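Local coordinates for putative exported protein (Bordetella parapertussis, PDB 3OCJ), which is of unknown function but probably acts as an S-adenosylmethionine-dependent methyltransferase, and holds a molecule of palmitic acid in the crystal, at residues L31-V36 / F257-Q262; I45-G50 / A85-V90; T101-G106 / D290-L295; L286-D291 / P297-R302. All blocks are in the same frame, centred on the assembly; numbering follows the deposited sequence. Where two conformers were deposited one is given.

Four contacts trace how a helical part, built from N-terminal helices and helix 247-261, and a Rossmann-like sheet are joined in one chain. Contacts 1 and 2 lie in the helical part, their centres about 15 Å apart, and they touch where Leu260 of contact 1 packs on Leu47 and Leu48 of contact 2. Contacts 3 and 4 share Asp290 and Asp291, with centres about 11 Å apart, and Arg104 of contact 3 packs against Thr298 of contact 4. Contacts 2 and 4 stand about 34 Å apart between centres, on opposite sides of the chain's centre. The bound palmitic acid touches Phe257 of contact 1, Glu88 of contact 2 and Thr101 of contact 3.

Contact 1 of 4, residues L31-V36 / F257-Q262; sequences LLQGNV and FTRLIQ
Arg259, near the C-terminal end of helix 247-261, reaches across to Gln33, Gly34 and Val36, where helix 15-33 ends in a glycine turn of positive phi. The motif is the end of helix 15-33, where an arginine from another helix binds one carbonyl directly and two more through a water. Ahead of it, Thr258 turns its OG1 back to Gln254 O within its own helix. Arg259 then carries the whole contact. Its CG is anti to the backbone N (chi1 -171°), and the chain runs outward before bending at chi3 to present the guanidinium. NH1 donates to Gly34 O at 2.8 Å, almost in the plane of both groups. NH2 donates to a water 2.9 Å away, and that water donates to Gln33 O and Asn35 O. Gln33 lies over one guanidinium face, with its CB 3.5 Å above the plane; its OE1 is 3.2 Å from Arg259 NE, but the amide stands nearly perpendicular to the guanidinium and no hydrogen bond forms. Val36 CG1 approaches obliquely, 3.4 Å from Arg259 NH2. Gln44 joins this group by donating from NE2 to Gly34 O. Next in sequence, Leu260 turns inward onto Ile30 and Leu51. At Gln262 the helix has ended, also with positive phi, and Gln262 NE2 folds back to Thr258 O in a nearly straight bond of 3.0 Å (170°).

Contact 2 of 4, residues I45-G50 / A85-V90; sequences IELLHG and APLERV
This is an apolar helix-to-helix contact in the helical part of the fold, made by one residue, Leu87 of helix 86-94, against Leu47 and Gly50 of helix 41-53. The two short helical segments cross almost perpendicularly, at -87°, with their axes 9.8 Å apart, so each offers the other a single patch. Leu87 has CG anti to its backbone N (chi1 -160°), which carries CD2 toward the partner helix, while CD1 branches aside and touches only the end of Leu47, at CD2. Leu87 CD2 does most of the touching: it meets Leu47 CD2 at 3.7 Å and comes down on the glycine, 3.9 Å from Gly50 CA, where no side chain intervenes. It also rests 3.8 Å from Glu46 O, a carbonyl already bonded to Gly50 N. The two leucine side chains meet at about a right angle. The next residue, Glu88, takes the amide of Ala85, the N-cap residue, with OE1 at 2.9 Å through its anti lone pair, while OE2 is bonded to Ser54. Around this patch, helix 247-261 covers Leu47 with Leu252, Leu255 and Leu260 and meets Val90 as well, whereas Leu48, turned away from helix 86-94, packs on helix 15-33.

Contact 3 of 4, residues T101-G106 / D290-L295; sequences TRERHG and DDRARL
Glu103, Asp291 and Arg292 carry this contact, in which helix 96-115 of the Rossmann-like part meets the loop between the last two strands of the sheet. Glu103 buries the most surface. Its chain is extended beyond CG, and OE1 accepts the backbone N of Arg292 at 2.8 Å in a straight bond (168°), met on the syn side and 22° out of the carboxylate plane. The same oxygen lies 3.3 Å from Arg292 CG, so the aliphatic start of that side chain flanks the bond. Asp291 faces the helix with CB, 3.5 Å from Glu103 OE1. Its CG sits between backbone N and carbonyl carbon (chi1 58°), which turns the carboxylate back into the loop: OD2 takes Leu295 N at 2.9 Å and OD1 takes Phe296 N. Asp291 also begins a type I turn to Arg294, whose N and NH1 reach Asp291 O from opposite faces of its plane. One water ties the groups together, accepting from Ala293 N and donating to Glu103 OE2 and Asp291 OD2, each at 2.7 Å. The two carboxylates come within 4.5 Å through OE2 and OD2; the shared water and the backbone amides probably offset their repulsion, though the pair may still raise the affinity of one of them for a proton.

Contact 4 of 4, residues L286-D291 / P297-R302; sequences LRFEDD and PTVIAR
Phe288 and Val299 face each other as a non-hydrogen-bonded pair in the antiparallel hairpin 286-289/298-302, which closes one edge of the seven-stranded sheet. The strand order 3-2-1-4-5-7-6, with strand 298-302 reversed, is the signature of class I methyltransferases. Val299 CG2, anti to its backbone N, lies over one face of the Phe288 ring in a CH-pi contact, 4.0 Å from the centroid and displaced toward the rim. Beside this pair, Leu286 CD1 meets Ala301 CB at 3.9 Å. On the other sheet face Ile300 CD1 comes 3.8 Å from Glu289 CG and also touches Arg287 CG; on the same face, Arg287 NE and Glu289 OE2 form a salt bridge (2.9 Å), in which the nitrogen comes from above the carboxylate plane. Glu289 OE1 goes on to Arg110.

These side chains are set in register by two hydrogen-bonded pairs, Arg287 with Ile300 and Glu289 with Thr298. Further out, His271 of helix 271-280 meets Phe288 edge-to-face and also bonds Asp290 OD1, the oxygen that lies 3.3 Å from Pro297 CB. Strand 221-226 bonds the other edge of 298-302, making the latter an inner strand. Near the turn, Glu289 O accepts Thr298 N at 3.0 Å, and it takes a second bond, also 3.0 Å, from a water that in turn accepts from Thr298 OG1.

Contact 1 of 4, residues L31-V36 / F257-Q262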
loop_
_atom_site.group_PDB
_atom_site.type_symbol
_atom_site.label_atom_id
_atom_site.label_comp_id
_atom_site.label_asym_id
_atom_site.label_seq_id
_atom_site.Cartn_x
_atom_site.Cartn_y
_atom_site.Cartn_z
ATOM N N LEU A 31 -13.068 0.919 -26.580
ATOM C CA LEU A 31 -13.768 1.052 -27.855
ATOM C C LEU A 31 -14.996 1.951 -27.760
ATOM O O LEU A 31 -15.305 2.688 -28.697
ATOM C CB LEU A 31 -14.166 -0.323 -28.395
ATOM C CG LEU A 31 -13.020 -1.282 -28.714
ATOM C CD1 LEU A 31 -13.571 -2.599 -29.225
ATOM C CD2 LEU A 31 -12.067 -0.675 -29.726
ATOM N N LEU A 32 -15.695 1.885 -26.632
ATOM C CA LEU A 32 -16.924 2.650 -26.449
ATOM C C LEU A 32 -16.675 4.111 -26.081
ATOM O O LEU A 32 -17.498 4.977 -26.382
ATOM C CB LEU A 32 -17.819 1.993 -25.393
ATOM C CG LEU A 32 -18.434 0.636 -25.748
ATOM C CD1 LEU A 32 -19.213 0.070 -24.567
ATOM C CD2 LEU A 32 -19.325 0.751 -26.977
ATOM N N GLN A 33 -15.546 4.385 -25.434
ATOM C CA GLN A 33 -15.270 5.730 -24.932
ATOM C C GLN A 33 -14.302 6.523 -25.815
ATOM O O GLN A 33 -14.239 7.749 -25.733
ATOM C CB GLN A 33 -14.786 5.674 -23.478
ATOM C CG GLN A 33 -15.820 5.066 -22.540
ATOM C CD GLN A 33 -15.322 4.902 -21.115
ATOM O OE1 GLN A 33 -14.220 5.332 -20.773
ATOM N NE2 GLN A 33 -16.137 4.274 -20.274
ATOM N N GLY A 34 -13.552 5.816 -26.655
ATOM C CA GLY A 34 -12.713 6.452 -27.658
ATOM C C GLY A 34 -11.434 7.113 -27.176
ATOM O O GLY A 34 -10.944 6.831 -26.082
ATOM N N ASN A 35 -10.894 7.998 -28.011
ATOM C CA ASN A 35 -9.626 8.669 -27.749
ATOM C C ASN A 35 -9.614 9.482 -26.453
ATOM O O ASN A 35 -10.654 9.945 -25.984
ATOM C CB ASN A 35 -9.275 9.615 -28.909
ATOM C CG ASN A 35 -9.084 8.890 -30.229
ATOM O OD1 ASN A 35 -9.027 7.663 -30.283
ATOM N ND2 ASN A 35 -8.981 9.662 -31.308
ATOM N N VAL A 36 -8.428 9.650 -25.880
ATOM C CA VAL A 36 -8.213 10.632 -24.823
ATOM C C VAL A 36 -6.994 11.455 -25.224
ATOM O O VAL A 36 -6.218 11.031 -26.079
ATOM C CB VAL A 36 -7.980 9.977 -23.440
ATOM C CG1 VAL A 36 -9.177 9.127 -23.035
ATOM C CG2 VAL A 36 -6.703 9.149 -23.444
ATOM N N PHE A 257 -5.378 3.603 -14.736
ATOM C CA PHE A 257 -6.196 3.354 -13.551
ATOM C C PHE A 257 -7.691 3.492 -13.844
ATOM O O PHE A 257 -8.466 2.578 -13.586
ATOM C CB PHE A 257 -5.824 4.299 -12.389
ATOM C CG PHE A 257 -4.489 4.022 -11.739
ATOM C CD1 PHE A 257 -3.619 3.052 -12.217
ATOM C CD2 PHE A 257 -4.110 4.761 -10.622
ATOM C CE1 PHE A 257 -2.385 2.827 -11.590
ATOM C CE2 PHE A 257 -2.887 4.542 -9.996
ATOM C CZ PHE A 257 -2.024 3.579 -10.478
ATOM N N THR A 258 -8.114 4.639 -14.368
ATOM C CA THR A 258 -9.551 4.883 -14.511
ATOM C C THR A 258 -10.226 3.986 -15.539
ATOM O O THR A 258 -11.354 3.545 -15.331
ATOM C CB THR A 258 -9.867 6.346 -14.864
ATOM O OG1 THR A 258 -9.363 6.651 -16.171
ATOM C CG2 THR A 258 -9.243 7.268 -13.846
ATOM N N ARG A 259 -9.543 3.711 -16.645
ATOM C CA ARG A 259 -10.177 2.973 -17.728
ATOM C C ARG A 259 -9.814 1.492 -17.772
ATOM O O ARG A 259 -10.656 0.656 -18.099
ATOM C CB ARG A 259 -9.869 3.623 -19.078
ATOM C CG ARG A 259 -10.676 3.035 -20.215
ATOM C CD ARG A 259 -10.581 3.880 -21.465
ATOM N NE ARG A 259 -11.088 5.228 -21.236
ATOM C CZ ARG A 259 -11.316 6.108 -22.205
ATOM N NH1 ARG A 259 -11.083 5.777 -23.467
ATOM N NH2 ARG A 259 -11.779 7.314 -21.911
ATOM N N LEU A 260 -8.570 1.158 -17.457
ATOM C CA LEU A 260 -8.140 -0.225 -17.652
ATOM C C LEU A 260 -8.280 -1.101 -16.404
ATOM O O LEU A 260 -9.048 -2.070 -16.404
ATOM C CB LEU A 260 -6.724 -0.287 -18.227
ATOM C CG LEU A 260 -6.503 0.560 -19.486
ATOM C CD1 LEU A 260 -5.102 0.341 -20.043
ATOM C CD2 LEU A 260 -7.560 0.250 -20.548
ATOM N N ILE A 261 -7.565 -0.754 -15.340
ATOM C CA ILE A 261 -7.569 -1.569 -14.124
ATOM C C ILE A 261 -8.796 -1.330 -13.252
ATOM O O ILE A 261 -9.427 -2.271 -12.771
ATOM C CB ILE A 261 -6.317 -1.279 -13.276
ATOM C CG1 ILE A 261 -5.056 -1.708 -14.035
ATOM C CG2 ILE A 261 -6.433 -1.929 -11.899
ATOM C CD1 ILE A 261 -3.765 -1.197 -13.404
ATOM N N GLN A 262 -9.117 -0.058 -13.039
ATOM C CA GLN A 262 -10.182 0.365 -12.128
ATOM C C GLN A 262 -9.886 -0.082 -10.700
ATOM O O GLN A 262 -10.613 -0.875 -10.115
ATOM C CB GLN A 262 -11.551 -0.108 -12.612
ATOM C CG GLN A 262 -11.795 0.298 -14.064
ATOM C CD GLN A 262 -13.261 0.427 -14.415
ATOM O OE1 GLN A 262 -14.057 -0.473 -14.155
ATOM N NE2 GLN A 262 -13.623 1.552 -15.017
HETATM O O HOH W 1 -12.505 8.825 -24.217
#

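Contact 2 of 4, residues I45-G50 / A85-V90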
loop_
_atom_site.group_PDB
_atom_site.type_symbol
_atom_site.label_atom_id
_atom_site.label_comp_id
_atom_site.label_asym_id
_atom_site.label_seq_id
_atom_site.Cartn_x
_atom_site.Cartn_y
_atom_site.Cartn_z
ATOM N N ILE A 45 -5.274 0.373 -26.559
ATOM C CA ILE A 45 -5.304 -1.073 -26.732
ATOM C C ILE A 45 -3.905 -1.644 -26.524
ATOM O O ILE A 45 -3.744 -2.706 -25.921
ATOM C CB ILE A 45 -5.866 -1.454 -28.115
ATOM C CG1 ILE A 45 -7.370 -1.169 -28.154
ATOM C CG2 ILE A 45 -5.582 -2.915 -28.435
ATOM C CD1 ILE A 45 -8.016 -1.420 -29.503
ATOM N N GLU A 46 -2.892 -0.921 -26.994
ATOM C CA GLU A 46 -1.508 -1.317 -26.746
ATOM C C GLU A 46 -1.179 -1.300 -25.253
ATOM O O GLU A 46 -0.476 -2.177 -24.752
ATOM C CB GLU A 46 -0.533 -0.417 -27.508
ATOM C CG GLU A 46 -0.639 -0.507 -29.021
ATOM C CD GLU A 46 0.365 0.393 -29.725
ATOM O OE1 GLU A 46 1.015 1.218 -29.044
ATOM O OE2 GLU A 46 0.503 0.277 -30.962
ATOM N N LEU A 47 -1.675 -0.292 -24.545
ATOM C CA LEU A 47 -1.459 -0.217 -23.107
ATOM C C LEU A 47 -2.121 -1.403 -22.403
ATOM O O LEU A 47 -1.526 -2.024 -21.520
ATOM C CB LEU A 47 -1.988 1.106 -22.543
ATOM C CG LEU A 47 -1.342 2.394 -23.056
ATOM C CD1 LEU A 47 -1.930 3.592 -22.335
ATOM C CD2 LEU A 47 0.171 2.349 -22.881
ATOM N N LEU A 48 -3.348 -1.715 -22.798
ATOM C CA LEU A 48 -4.062 -2.856 -22.232
ATOM C C LEU A 48 -3.285 -4.154 -22.474
ATOM O O LEU A 48 -3.175 -4.998 -21.580
ATOM C CB LEU A 48 -5.481 -2.942 -22.801
ATOM C CG LEU A 48 -6.342 -4.131 -22.361
ATOM C CD1 LEU A 48 -6.468 -4.186 -20.838
ATOM C CD2 LEU A 48 -7.716 -4.051 -22.996
ATOM N N HIS A 49 -2.734 -4.305 -23.673
ATOM C CA HIS A 49 -1.936 -5.481 -23.994
ATOM C C HIS A 49 -0.693 -5.565 -23.109
ATOM O O HIS A 49 -0.309 -6.650 -22.667
ATOM C CB HIS A 49 -1.542 -5.468 -25.473
ATOM C CG HIS A 49 -0.873 -6.727 -25.931
ATOM N ND1 HIS A 49 -1.573 -7.878 -26.222
ATOM C CD2 HIS A 49 0.431 -7.013 -26.152
ATOM C CE1 HIS A 49 -0.728 -8.821 -26.599
ATOM N NE2 HIS A 49 0.494 -8.321 -26.567
ATOM N N GLY A 50 -0.067 -4.420 -22.855
ATOM C CA GLY A 50 1.085 -4.365 -21.972
ATOM C C GLY A 50 0.721 -4.855 -20.580
ATOM O O GLY A 50 1.454 -5.640 -19.974
ATOM N N ALA A 85 9.203 -6.120 -19.379
ATOM C CA ALA A 85 8.931 -5.643 -20.726
ATOM C C ALA A 85 8.986 -4.120 -20.721
ATOM O O ALA A 85 8.869 -3.499 -19.664
ATOM C CB ALA A 85 7.576 -6.145 -21.210
ATOM N N PRO A 86 9.194 -3.505 -21.892
ATOM C CA PRO A 86 9.364 -2.047 -21.940
ATOM C C PRO A 86 8.214 -1.272 -21.275
ATOM O O PRO A 86 8.459 -0.428 -20.414
ATOM C CB PRO A 86 9.448 -1.757 -23.445
ATOM C CG PRO A 86 10.035 -3.016 -24.022
ATOM C CD PRO A 86 9.436 -4.139 -23.203
ATOM N N LEU A 87 6.970 -1.562 -21.641
ATOM C CA LEU A 87 5.836 -0.832 -21.078
ATOM C C LEU A 87 5.665 -1.153 -19.594
ATOM O O LEU A 87 5.395 -0.273 -18.763
ATOM C CB LEU A 87 4.559 -1.186 -21.834
ATOM C CG LEU A 87 3.389 -0.212 -21.735
ATOM C CD1 LEU A 87 3.829 1.184 -22.154
ATOM C CD2 LEU A 87 2.233 -0.698 -22.602
ATOM N N GLU A 88 5.809 -2.430 -19.274
ATOM C CA GLU A 88 5.775 -2.887 -17.892
ATOM C C GLU A 88 6.736 -2.077 -17.030
ATOM O O GLU A 88 6.398 -1.672 -15.920
ATOM C CB GLU A 88 6.158 -4.367 -17.856
ATOM C CG GLU A 88 6.071 -5.023 -16.501
ATOM C CD GLU A 88 6.370 -6.511 -16.565
ATOM O OE1 GLU A 88 7.173 -6.944 -17.418
ATOM O OE2 GLU A 88 5.791 -7.268 -15.759
ATOM N N ARG A 89 7.934 -1.826 -17.545
ATOM C CA ARG A 89 8.928 -1.062 -16.784
ATOM C C ARG A 89 8.493 0.401 -16.574
ATOM O O ARG A 89 8.717 0.974 -15.507
ATOM C CB ARG A 89 10.321 -1.154 -17.420
ATOM C CG ARG A 89 11.406 -0.470 -16.566
ATOM C CD ARG A 89 12.811 -0.643 -17.170
ATOM N NE ARG A 89 13.257 -2.035 -17.212
ATOM C CZ ARG A 89 13.773 -2.689 -16.175
ATOM N NH1 ARG A 89 13.874 -2.076 -14.997
ATOM N NH2 ARG A 89 14.155 -3.955 -16.299
ATOM N N VAL A 90 7.847 0.994 -17.575
ATOM C CA VAL A 90 7.287 2.335 -17.415
ATOM C C VAL A 90 6.261 2.352 -16.284
ATOM O O VAL A 90 6.248 3.261 -15.447
ATOM C CB VAL A 90 6.645 2.850 -18.712
ATOM C CG1 VAL A 90 5.961 4.191 -18.463
ATOM C CG2 VAL A 90 7.703 2.992 -19.799
#

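Contact 3 of 4, residues T101-G106 / D290-L295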
loop_
_atom_site.group_PDB
_atom_site.type_symbol
_atom_site.label_atom_id
_atom_site.label_comp_id
_atom_site.label_asym_id
_atom_site.label_seq_id
_atom_site.Cartn_x
_atom_site.Cartn_y
_atom_site.Cartn_z
ATOM N N THR A 101 4.492 5.610 -3.531
ATOM C CA THR A 101 4.527 4.533 -2.549
ATOM C C THR A 101 5.953 4.103 -2.222
ATOM O O THR A 101 6.212 3.661 -1.109
ATOM C CB THR A 101 3.614 3.331 -2.912
ATOM O OG1 THR A 101 3.408 2.535 -1.740
ATOM C CG2 THR A 101 4.233 2.463 -4.006
ATOM N N ARG A 102 6.892 4.222 -3.171
ATOM C CA ARG A 102 8.293 3.933 -2.835
ATOM C C ARG A 102 8.878 4.988 -1.907
ATOM O O ARG A 102 9.666 4.674 -1.009
ATOM C CB ARG A 102 9.181 3.773 -4.075
ATOM C CG ARG A 102 8.775 2.605 -4.910
ATOM C CD ARG A 102 9.922 2.017 -5.722
ATOM N NE ARG A 102 9.355 0.991 -6.569
ATOM C CZ ARG A 102 9.027 1.178 -7.838
ATOM N NH1 ARG A 102 9.276 2.346 -8.427
ATOM N NH2 ARG A 102 8.476 0.187 -8.522
ATOM N N GLU A 103 8.503 6.250 -2.119
ATOM C CA GLU A 103 8.915 7.306 -1.199
ATOM C C GLU A 103 8.327 7.040 0.179
ATOM O O GLU A 103 9.020 7.152 1.188
ATOM C CB GLU A 103 8.453 8.671 -1.696
ATOM C CG GLU A 103 9.161 9.190 -2.933
ATOM C CD GLU A 103 8.573 10.507 -3.368
ATOM O OE1 GLU A 103 8.768 11.490 -2.629
ATOM O OE2 GLU A 103 7.912 10.544 -4.418
ATOM N N ARG A 104 7.044 6.688 0.212
ATOM C CA ARG A 104 6.359 6.361 1.456
ATOM C C ARG A 104 7.071 5.225 2.188
ATOM O O ARG A 104 7.289 5.306 3.385
ATOM C CB ARG A 104 4.910 5.994 1.159
ATOM C CG ARG A 104 4.135 5.472 2.374
ATOM C CD ARG A 104 3.007 4.481 1.971
ATOM N NE ARG A 104 3.541 3.368 1.174
ATOM C CZ ARG A 104 4.184 2.319 1.679
ATOM N NH1 ARG A 104 4.373 2.196 2.986
ATOM N NH2 ARG A 104 4.658 1.382 0.855
ATOM N N HIS A 105 7.421 4.163 1.464
ATOM C CA HIS A 105 8.195 3.068 2.041
ATOM C C HIS A 105 9.470 3.562 2.726
ATOM O O HIS A 105 9.835 3.092 3.810
ATOM C CB HIS A 105 8.538 2.065 0.937
ATOM C CG HIS A 105 9.266 0.851 1.413
ATOM N ND1 HIS A 105 8.664 -0.128 2.175
ATOM C CD2 HIS A 105 10.535 0.438 1.195
ATOM C CE1 HIS A 105 9.543 -1.083 2.425
ATOM N NE2 HIS A 105 10.685 -0.766 1.840
ATOM N N GLY A 106 10.163 4.498 2.083
ATOM C CA GLY A 106 11.346 5.097 2.679
ATOM C C GLY A 106 11.028 5.844 3.962
ATOM O O GLY A 106 11.781 5.767 4.943
ATOM N N ASP A 290 5.531 13.803 4.145
ATOM C CA ASP A 290 4.967 13.831 2.804
ATOM C C ASP A 290 5.962 13.375 1.751
ATOM O O ASP A 290 7.138 13.751 1.784
ATOM C CB ASP A 290 4.513 15.243 2.436
ATOM C CG ASP A 290 3.257 15.679 3.166
ATOM O OD1 ASP A 290 2.532 14.825 3.712
ATOM O OD2 ASP A 290 2.972 16.907 3.165
ATOM N N ASP A 291 5.482 12.593 0.793
ATOM C CA ASP A 291 6.250 12.363 -0.421
ATOM C C ASP A 291 6.287 13.671 -1.221
ATOM O O ASP A 291 5.544 14.620 -0.933
ATOM C CB ASP A 291 5.599 11.245 -1.244
ATOM C CG ASP A 291 4.155 11.566 -1.611
ATOM O OD1 ASP A 291 3.336 11.745 -0.676
ATOM O OD2 ASP A 291 3.832 11.640 -2.815
ATOM N N ARG A 292 7.159 13.733 -2.217
ATOM C CA ARG A 292 7.385 14.974 -2.940
ATOM C C ARG A 292 6.106 15.583 -3.512
ATOM O O ARG A 292 5.859 16.774 -3.367
ATOM C CB ARG A 292 8.410 14.761 -4.057
ATOM C CG ARG A 292 9.820 14.510 -3.540
ATOM C CD ARG A 292 10.795 14.321 -4.703
ATOM N NE ARG A 292 10.865 15.509 -5.554
ATOM C CZ ARG A 292 10.122 15.709 -6.642
ATOM N NH1 ARG A 292 9.243 14.792 -7.034
ATOM N NH2 ARG A 292 10.261 16.828 -7.343
ATOM N N ALA A 293 5.271 14.762 -4.139
ATOM C CA ALA A 293 4.066 15.287 -4.769
ATOM C C ALA A 293 2.838 15.295 -3.845
ATOM O O ALA A 293 1.774 15.764 -4.243
ATOM C CB ALA A 293 3.747 14.504 -6.066
ATOM N N ARG A 294 2.997 14.760 -2.639
ATOM C CA ARG A 294 1.942 14.663 -1.610
ATOM C C ARG A 294 0.802 13.736 -2.009
ATOM O O ARG A 294 -0.340 13.934 -1.593
ATOM C CB ARG A 294 1.378 16.037 -1.205
ATOM C CG ARG A 294 2.343 16.974 -0.436
ATOM C CD ARG A 294 3.194 17.802 -1.369
ATOM N NE ARG A 294 3.872 18.879 -0.628
ATOM C CZ ARG A 294 5.098 18.792 -0.118
ATOM N NH1 ARG A 294 5.814 17.690 -0.250
ATOM N NH2 ARG A 294 5.611 19.833 0.537
ATOM N N LEU A 295 1.142 12.710 -2.784
ATOM C CA LEU A 295 0.184 11.678 -3.191
ATOM C C LEU A 295 -0.063 10.626 -2.112
ATOM O O LEU A 295 -1.134 10.011 -2.079
ATOM C CB LEU A 295 0.690 10.955 -4.434
ATOM C CG LEU A 295 1.233 11.866 -5.543
ATOM C CD1 LEU A 295 1.785 11.048 -6.713
ATOM C CD2 LEU A 295 0.194 12.864 -6.032
HETATM O O HOH W 2 5.610 11.906 -4.781
#

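Contact 4 of 4, residues L286-D291 / P297-R302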
loop_
_atom_site.group_PDB
_atom_site.type_symbol
_atom_site.label_atom_id
_atom_site.label_comp_id
_atom_site.label_asym_id
_atom_site.label_seq_id
_atom_site.Cartn_x
_atom_site.Cartn_y
_atom_site.Cartn_z
ATOM N N LEU A 286 0.693 14.299 16.131
ATOM C CA LEU A 286 0.823 13.784 14.767
ATOM C C LEU A 286 1.959 14.447 14.011
ATOM O O LEU A 286 2.147 15.671 14.087
ATOM C CB LEU A 286 -0.471 13.997 13.982
ATOM C CG LEU A 286 -1.574 12.941 14.095
ATOM C CD1 LEU A 286 -1.817 12.429 15.509
ATOM C CD2 LEU A 286 -2.866 13.456 13.454
ATOM N N ARG A 287 2.701 13.634 13.269
ATOM C CA ARG A 287 3.732 14.111 12.351
ATOM C C ARG A 287 3.466 13.502 10.981
ATOM O O ARG A 287 3.313 12.279 10.854
ATOM C CB ARG A 287 5.121 13.692 12.844
ATOM C CG ARG A 287 6.255 13.841 11.818
ATOM C CD ARG A 287 6.516 15.290 11.395
ATOM N NE ARG A 287 7.557 15.338 10.365
ATOM C CZ ARG A 287 7.649 16.273 9.422
ATOM N NH1 ARG A 287 6.745 17.233 9.342
ATOM N NH2 ARG A 287 8.624 16.216 8.526
ATOM N N PHE A 288 3.386 14.346 9.961
ATOM C CA PHE A 288 3.222 13.847 8.602
ATOM C C PHE A 288 4.556 13.906 7.867
ATOM O O PHE A 288 5.297 14.895 7.960
ATOM C CB PHE A 288 2.163 14.655 7.841
ATOM C CG PHE A 288 0.767 14.495 8.384
ATOM C CD1 PHE A 288 -0.058 13.463 7.954
ATOM C CD2 PHE A 288 0.263 15.388 9.316
ATOM C CE1 PHE A 288 -1.340 13.324 8.445
ATOM C CE2 PHE A 288 -1.023 15.249 9.813
ATOM C CZ PHE A 288 -1.827 14.203 9.374
ATOM N N GLU A 289 4.879 12.844 7.145
ATOM C CA GLU A 289 6.051 12.810 6.280
ATOM C C GLU A 289 5.555 12.681 4.854
ATOM O O GLU A 289 5.160 11.588 4.406
ATOM C CB GLU A 289 6.983 11.647 6.653
ATOM C CG GLU A 289 7.634 11.812 8.030
ATOM C CD GLU A 289 8.736 12.873 8.044
ATOM O OE1 GLU A 289 9.188 13.294 6.965
ATOM O OE2 GLU A 289 9.159 13.279 9.152
ATOM N N ASP A 290 5.531 13.803 4.145
ATOM C CA ASP A 290 4.967 13.831 2.804
ATOM C C ASP A 290 5.962 13.375 1.751
ATOM O O ASP A 290 7.138 13.751 1.784
ATOM C CB ASP A 290 4.513 15.243 2.436
ATOM C CG ASP A 290 3.257 15.679 3.166
ATOM O OD1 ASP A 290 2.532 14.825 3.712
ATOM O OD2 ASP A 290 2.972 16.907 3.165
ATOM N N ASP A 291 5.482 12.593 0.793
ATOM C CA ASP A 291 6.250 12.363 -0.421
ATOM C C ASP A 291 6.287 13.671 -1.221
ATOM O O ASP A 291 5.544 14.620 -0.933
ATOM C CB ASP A 291 5.599 11.245 -1.244
ATOM C CG ASP A 291 4.155 11.566 -1.611
ATOM O OD1 ASP A 291 3.336 11.745 -0.676
ATOM O OD2 ASP A 291 3.832 11.640 -2.815
ATOM N N PRO A 297 1.108 10.444 1.743
ATOM C CA PRO A 297 1.832 10.769 2.972
ATOM C C PRO A 297 1.865 9.628 3.975
ATOM O O PRO A 297 0.986 8.758 4.030
ATOM C CB PRO A 297 1.035 11.939 3.564
ATOM C CG PRO A 297 0.244 12.516 2.415
ATOM C CD PRO A 297 -0.054 11.325 1.522
ATOM N N THR A 298 2.907 9.681 4.795
ATOM C CA THR A 298 3.085 8.839 5.963
ATOM C C THR A 298 2.678 9.682 7.160
ATOM O O THR A 298 2.920 10.893 7.181
ATOM C CB THR A 298 4.554 8.432 6.058
ATOM O OG1 THR A 298 4.886 7.611 4.932
ATOM C CG2 THR A 298 4.897 7.697 7.360
ATOM N N VAL A 299 2.059 9.057 8.149
ATOM C CA VAL A 299 1.750 9.743 9.393
ATOM C C VAL A 299 2.220 8.919 10.585
ATOM O O VAL A 299 2.012 7.697 10.639
ATOM C CB VAL A 299 0.247 10.090 9.504
ATOM C CG1 VAL A 299 -0.641 8.823 9.399
ATOM C CG2 VAL A 299 -0.046 10.858 10.798
ATOM N N ILE A 300 2.867 9.601 11.527
ATOM C CA ILE A 300 3.298 9.004 12.784
ATOM C C ILE A 300 2.442 9.617 13.884
ATOM O O ILE A 300 2.412 10.846 14.041
ATOM C CB ILE A 300 4.789 9.252 13.075
ATOM C CG1 ILE A 300 5.656 8.784 11.891
ATOM C CG2 ILE A 300 5.193 8.500 14.341
ATOM C CD1 ILE A 300 5.973 9.849 10.852
ATOM N N ALA A 301 1.738 8.771 14.629
ATOM C CA ALA A 301 0.757 9.209 15.622
ATOM C C ALA A 301 1.102 8.623 16.986
ATOM O O ALA A 301 1.370 7.433 17.096
ATOM C CB ALA A 301 -0.628 8.767 15.182
ATOM N N ARG A 302 1.076 9.446 18.032
ATOM C CA ARG A 302 1.460 8.995 19.365
ATOM C C ARG A 302 0.266 8.634 20.248
ATOM O O ARG A 302 -0.740 9.336 20.249
ATOM C CB ARG A 302 2.285 10.084 20.059
ATOM C CG ARG A 302 2.605 9.799 21.516
ATOM C CD ARG A 302 3.785 8.840 21.646
ATOM N NE ARG A 302 4.975 9.349 20.964
ATOM C CZ ARG A 302 6.010 8.595 20.610
ATOM N NH1 ARG A 302 7.052 9.138 19.992
ATOM N NH2 ARG A 302 6.001 7.294 20.872
HETATM O O HOH W 3 5.151 9.234 2.529
#